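Local coordinates for putative carbohydrate metabolism domain-containing protein (Bacteroides vulgatus, PDB 3S30), which is a putative glycoside hydrolase with a galactose-binding-like fold that holds a sodium ion, and probably acts in carbohydrate metabolism or recognition, at residues A[217-221]-A[297-301]; A[247-251]-A[266-271]. All coordinates share one frame; numbering follows the deposited sequence.

Contact 1: residues A[217-221]-A[297-301]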
loop_
_atom_site.group_PDB
_atom_site.type_symbol
_atom_site.label_atom_id
_atom_site.label_comp_id
_atom_site.label_asym_id
_atom_site.label_seq_id
_atom_site.Cartn_x
_atom_site.Cartn_y
_atom_site.Cartn_z
ATOM N N GLU A 217 -5.371 -2.731 -19.333
ATOM C CA GLU A 217 -6.558 -3.043 -18.545
ATOM C C GLU A 217 -6.230 -4.261 -17.678
ATOM O O GLU A 217 -6.095 -5.372 -18.192
ATOM C CB GLU A 217 -7.796 -3.260 -19.437
ATOM C CG GLU A 217 -7.518 -3.161 -20.936
ATOM C CD GLU A 217 -8.760 -3.096 -21.796
ATOM O OE1 GLU A 217 -9.869 -2.848 -21.274
ATOM O OE2 GLU A 217 -8.611 -3.283 -23.019
ATOM N N PRO A 218 -6.048 -4.045 -16.361
ATOM C CA PRO A 218 -5.700 -5.152 -15.467
ATOM C C PRO A 218 -6.882 -6.059 -15.212
ATOM O O PRO A 218 -8.014 -5.581 -15.130
ATOM C CB PRO A 218 -5.289 -4.448 -14.174
ATOM C CG PRO A 218 -6.041 -3.175 -14.177
ATOM C CD PRO A 218 -6.138 -2.761 -15.635
ATOM N N ILE A 219 -6.633 -7.359 -15.094
ATOM C CA ILE A 219 -7.710 -8.298 -14.801
ATOM C C ILE A 219 -7.545 -8.962 -13.443
ATOM O O ILE A 219 -8.533 -9.198 -12.759
ATOM C CB ILE A 219 -7.942 -9.351 -15.939
ATOM C CG1 ILE A 219 -6.640 -10.016 -16.392
ATOM C CG2 ILE A 219 -8.618 -8.697 -17.135
ATOM C CD1 ILE A 219 -6.838 -10.976 -17.554
ATOM N N LYS A 220 -6.318 -9.255 -13.025
ATOM C CA LYS A 220 -6.135 -9.812 -11.687
ATOM C C LYS A 220 -4.818 -9.450 -11.021
ATOM O O LYS A 220 -3.805 -9.160 -11.691
ATOM C CB LYS A 220 -6.385 -11.330 -11.672
ATOM C CG LYS A 220 -5.524 -12.142 -12.595
ATOM C CD LYS A 220 -6.011 -13.592 -12.701
ATOM C CE LYS A 220 -7.138 -13.735 -13.732
ATOM N NZ LYS A 220 -7.699 -15.120 -13.806
ATOM N N LEU A 221 -4.871 -9.425 -9.690
ATOM C CA LEU A 221 -3.706 -9.185 -8.855
ATOM C C LEU A 221 -3.385 -10.490 -8.154
ATOM O O LEU A 221 -4.195 -10.996 -7.374
ATOM C CB LEU A 221 -3.990 -8.074 -7.816
ATOM C CG LEU A 221 -2.827 -7.707 -6.871
ATOM C CD1 LEU A 221 -1.670 -7.033 -7.633
ATOM C CD2 LEU A 221 -3.300 -6.825 -5.720
ATOM N N ASP A 297 -9.651 -10.947 -8.730
ATOM C CA ASP A 297 -10.121 -10.511 -10.053
ATOM C C ASP A 297 -10.579 -9.057 -9.994
ATOM O O ASP A 297 -11.282 -8.652 -9.068
ATOM C CB ASP A 297 -11.294 -11.375 -10.545
ATOM C CG ASP A 297 -10.879 -12.806 -10.915
ATOM O OD1 ASP A 297 -10.196 -13.001 -11.948
ATOM O OD2 ASP A 297 -11.281 -13.744 -10.195
ATOM N N PHE A 298 -10.184 -8.271 -10.987
ATOM C CA PHE A 298 -10.730 -6.916 -11.147
ATOM C C PHE A 298 -12.209 -6.969 -11.530
ATOM O O PHE A 298 -12.600 -7.669 -12.465
ATOM C CB PHE A 298 -9.930 -6.103 -12.171
ATOM C CG PHE A 298 -8.714 -5.440 -11.593
ATOM C CD1 PHE A 298 -7.543 -6.168 -11.370
ATOM C CD2 PHE A 298 -8.737 -4.090 -11.247
ATOM C CE1 PHE A 298 -6.417 -5.560 -10.840
ATOM C CE2 PHE A 298 -7.612 -3.471 -10.705
ATOM C CZ PHE A 298 -6.455 -4.206 -10.500
ATOM N N ASN A 299 -13.013 -6.225 -10.777
ATOM C CA ASN A 299 -14.447 -6.103 -10.985
ATOM C C ASN A 299 -14.767 -4.816 -11.754
ATOM O O ASN A 299 -14.839 -3.738 -11.167
ATOM C CB ASN A 299 -15.143 -6.109 -9.614
ATOM C CG ASN A 299 -16.648 -6.313 -9.707
ATOM O OD1 ASN A 299 -17.251 -6.127 -10.770
ATOM N ND2 ASN A 299 -17.265 -6.695 -8.579
ATOM N N TYR A 300 -14.940 -4.929 -13.067
ATOM C CA TYR A 300 -15.365 -3.788 -13.911
ATOM C C TYR A 300 -16.877 -3.631 -13.940
ATOM O O TYR A 300 -17.387 -2.523 -14.109
ATOM C CB TYR A 300 -14.891 -3.962 -15.350
ATOM C CG TYR A 300 -13.408 -3.819 -15.542
ATOM C CD1 TYR A 300 -12.533 -4.859 -15.197
ATOM C CD2 TYR A 300 -12.869 -2.654 -16.077
ATOM C CE1 TYR A 300 -11.156 -4.735 -15.383
ATOM C CE2 TYR A 300 -11.491 -2.522 -16.273
ATOM C CZ TYR A 300 -10.642 -3.568 -15.921
ATOM O OH TYR A 300 -9.287 -3.432 -16.117
ATOM N N GLU A 301 -17.580 -4.751 -13.798
ATOM C CA GLU A 301 -19.046 -4.793 -13.867
ATOM C C GLU A 301 -19.734 -3.997 -12.749
ATOM O O GLU A 301 -20.817 -3.460 -12.956
ATOM C CB GLU A 301 -19.508 -6.256 -13.861
ATOM C CG GLU A 301 -21.026 -6.467 -13.847
ATOM C CD GLU A 301 -21.600 -6.667 -12.452
ATOM O OE1 GLU A 301 -20.832 -7.027 -11.527
ATOM O OE2 GLU A 301 -22.828 -6.481 -12.292
#

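Contact 2: residues A[247-251]-A[266-271]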
loop_
_atom_site.group_PDB
_atom_site.type_symbol
_atom_site.label_atom_id
_atom_site.label_comp_id
_atom_site.label_asym_id
_atom_site.label_seq_id
_atom_site.Cartn_x
_atom_site.Cartn_y
_atom_site.Cartn_z
ATOM N N ASN A 247 -5.074 -5.671 4.740
ATOM C CA ASN A 247 -5.812 -5.401 3.510
ATOM C C ASN A 247 -4.896 -5.483 2.300
ATOM O O ASN A 247 -3.724 -5.161 2.375
ATOM C CB ASN A 247 -6.544 -4.044 3.572
ATOM C CG ASN A 247 -7.738 -3.967 2.603
ATOM O OD1 ASN A 247 -7.999 -4.897 1.848
ATOM N ND2 ASN A 247 -8.443 -2.847 2.615
ATOM N N ILE A 248 -5.450 -5.973 1.199
ATOM C CA ILE A 248 -4.805 -5.936 -0.105
ATOM C C ILE A 248 -5.894 -5.562 -1.104
ATOM O O ILE A 248 -6.974 -6.172 -1.119
ATOM C CB ILE A 248 -4.198 -7.311 -0.500
ATOM C CG1 ILE A 248 -3.050 -7.698 0.441
ATOM C CG2 ILE A 248 -3.687 -7.308 -1.963
ATOM C CD1 ILE A 248 -2.371 -9.049 0.049
ATOM N N TYR A 249 -5.617 -4.552 -1.922
ATOM C CA TYR A 249 -6.492 -4.210 -3.040
ATOM C C TYR A 249 -5.760 -3.442 -4.150
ATOM O O TYR A 249 -4.605 -3.025 -4.002
ATOM C CB TYR A 249 -7.711 -3.419 -2.556
ATOM C CG TYR A 249 -7.420 -2.039 -2.010
ATOM C CD1 TYR A 249 -7.069 -1.859 -0.679
ATOM C CD2 TYR A 249 -7.539 -0.906 -2.812
ATOM C CE1 TYR A 249 -6.824 -0.605 -0.164
ATOM C CE2 TYR A 249 -7.280 0.360 -2.305
ATOM C CZ TYR A 249 -6.914 0.500 -0.976
ATOM O OH TYR A 249 -6.661 1.747 -0.443
ATOM N N ALA A 250 -6.453 -3.270 -5.272
ATOM C CA ALA A 250 -5.914 -2.540 -6.406
ATOM C C ALA A 250 -7.026 -1.745 -7.052
ATOM O O ALA A 250 -8.188 -2.163 -7.040
ATOM C CB ALA A 250 -5.278 -3.492 -7.415
ATOM N N LEU A 251 -6.654 -0.605 -7.622
ATOM C CA LEU A 251 -7.601 0.324 -8.210
ATOM C C LEU A 251 -7.237 0.560 -9.672
ATOM O O LEU A 251 -6.060 0.554 -10.036
ATOM C CB LEU A 251 -7.547 1.653 -7.450
ATOM C CG LEU A 251 -7.764 1.596 -5.933
ATOM C CD1 LEU A 251 -7.370 2.916 -5.286
ATOM C CD2 LEU A 251 -9.205 1.257 -5.605
ATOM N N ILE A 266 -10.876 6.124 -0.356
ATOM C CA ILE A 266 -11.434 5.095 -1.222
ATOM C C ILE A 266 -11.747 3.803 -0.445
ATOM O O ILE A 266 -12.810 3.214 -0.623
ATOM C CB ILE A 266 -10.483 4.817 -2.426
ATOM C CG1 ILE A 266 -11.214 4.101 -3.555
ATOM C CG2 ILE A 266 -9.265 4.006 -1.998
ATOM C CD1 ILE A 266 -12.311 4.965 -4.209
ATOM N N ALA A 267 -10.847 3.395 0.449
ATOM C CA ALA A 267 -11.048 2.185 1.244
ATOM C C ALA A 267 -12.064 2.373 2.382
ATOM O O ALA A 267 -12.474 1.391 3.000
ATOM C CB ALA A 267 -9.700 1.675 1.800
ATOM N N LYS A 268 -12.444 3.616 2.677
ATOM C CA LYS A 268 -13.458 3.901 3.707
ATOM C C LYS A 268 -14.854 4.102 3.110
ATOM O O LYS A 268 -15.834 4.265 3.847
ATOM C CB LYS A 268 -13.059 5.140 4.528
ATOM C CG LYS A 268 -12.397 4.838 5.882
ATOM C CD LYS A 268 -11.285 3.788 5.804
ATOM C CE LYS A 268 -10.815 3.406 7.202
ATOM N NZ LYS A 268 -10.166 2.075 7.281
ATOM N N ASN A 269 -14.932 4.070 1.779
ATOM C CA ASN A 269 -16.164 4.321 1.054
ATOM C C ASN A 269 -16.559 3.194 0.114
ATOM O O ASN A 269 -16.995 3.441 -1.007
ATOM C CB ASN A 269 -16.015 5.624 0.270
ATOM C CG ASN A 269 -16.575 6.793 1.001
ATOM O OD1 ASN A 269 -15.851 7.723 1.362
ATOM N ND2 ASN A 269 -17.873 6.751 1.254
ATOM N N ASN A 270 -16.406 1.957 0.580
ATOM C CA ASN A 270 -16.756 0.773 -0.206
ATOM C C ASN A 270 -16.049 0.732 -1.582
ATOM O O ASN A 270 -16.531 0.094 -2.509
ATOM C CB ASN A 270 -18.293 0.702 -0.356
ATOM C CG ASN A 270 -18.791 -0.670 -0.818
ATOM O OD1 ASN A 270 -18.547 -1.686 -0.170
ATOM N ND2 ASN A 270 -19.495 -0.694 -1.944
ATOM N N TYR A 271 -14.908 1.411 -1.708
ATOM C CA TYR A 271 -14.187 1.534 -2.996
ATOM C C TYR A 271 -15.010 2.261 -4.090
ATOM O O TYR A 271 -14.843 1.994 -5.283
ATOM C CB TYR A 271 -13.655 0.146 -3.452
ATOM C CG TYR A 271 -12.859 -0.526 -2.344
ATOM C CD1 TYR A 271 -11.500 -0.285 -2.200
ATOM C CD2 TYR A 271 -13.486 -1.338 -1.399
ATOM C CE1 TYR A 271 -10.772 -0.860 -1.162
ATOM C CE2 TYR A 271 -12.773 -1.909 -0.352
ATOM C CZ TYR A 271 -11.411 -1.664 -0.239
ATOM O OH TYR A 271 -10.696 -2.226 0.793
#

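Contact 1: residues A[217-221]-A[297-301]
Pro-218 lies over one face of the Phe-298 ring, its CG 3.9 Å from the ring centroid and 13° off the normal, a CH-pi contact made from above. Followed outward from the backbone, the Phe-298 side chain meets carbonyl oxygens with its inner atoms and the proline ring with its outer ones. CB sits near the oxygens of Pro-218 and Ile-219. Past it, with CG beside the backbone N (chi1 -84°), the ring edge at CD1 faces Ile-219 O, which lies in the ring plane, 3.5 Å from CD1. CE1 then reaches Pro-218 CB at 3.7 Å, and CZ passes beneath the same proline ring. The backbone is held beside the strand by an almost straight hydrogen bond (174° at the hydrogen) from Phe-298 N to Ile-219 O.

Tyr-300 crosses the proline at about a right angle, and its OH donates to Pro-218 O at 2.7 Å. Further along, Lys-220 and Asp-297 form an antiparallel non-hydrogen-bonded pair; Lys-220 NZ makes a long salt bridge to Asp-297 OD1 (3.8 Å) and a second to Glu-295. Two consecutive carbonyls of a strand carrying a classic beta bulge, with Ile-219 and Lys-220 both facing Val-348, are thus satisfied by the departing chain, while charge pairing plays a looser part.

Contact 2: residues A[247-251]-A[266-271]
The Tyr-249 ring receives the edge of Tyr-271 on one face: CE1 of Tyr-271 stands 3.5 Å above the ring plane, over its centre. The planes are inclined at 66° and the centroids lie 5.0 Å apart, an edge-to-face pair. Leu-251 CG lies at the rim of the Tyr-249 ring, in its plane. At the edge of the Tyr-271 ring, Leu-251 CD2 approaches near the plane, and Tyr-271 OH meets the side-chain amide of Asn-247, whose plane is turned 79° from the ring.

Two methyl groups pack against the phenol end of Tyr-249: Ala-267 CB and Ile-266 CG2 are each 3.8 Å from its OH. That end is carried toward the loop because CG lies between the backbone N and carbonyl carbon (chi1 67°). Leu-251 and Ile-266 lie antiparallel alongside each other, with Leu-251 CD1 3.9 Å from Ile-266 CG2. Within the loop, Tyr-271 N bonds to Ile-266 O at 3.0 Å, closing the turn that brings both residues to the strand.

The contact is buried packing of the 266-271 loop on alternate residues of strand 247-254. Strands 317-324 and 276-281 pair with that strand by backbone hydrogen bonds, and Phe-210 of strand 208-213 packs against Tyr-249, Leu-251 and Ile-266.

Overall arrangement
Contact 2 is nested within the chain loop closed by contact 1: strand 218-228 comes first, then strand 247-254 and the 266-271 loop, and finally 297-301. The centres of the two contacts are about 14 Å apart, and they touch at strand 247-254. Ala-250 CB packs on Phe-298 CZ (3.4 Å) and Ile-248 CG2 on Leu-221 CD2 (3.8 Å), while Tyr-249 and Leu-251 serve contact 2. Strand 247-254 is thus packed on both sides, by strand 218-228 and the 297-301 loop on one and by the 266-271 loop on the other, consistent with a beta-sandwich like that of galactose-binding-like domains. Leu-221 lies about 14 Å from the bound sodium ion, so contact 1 is packing remote from the metal.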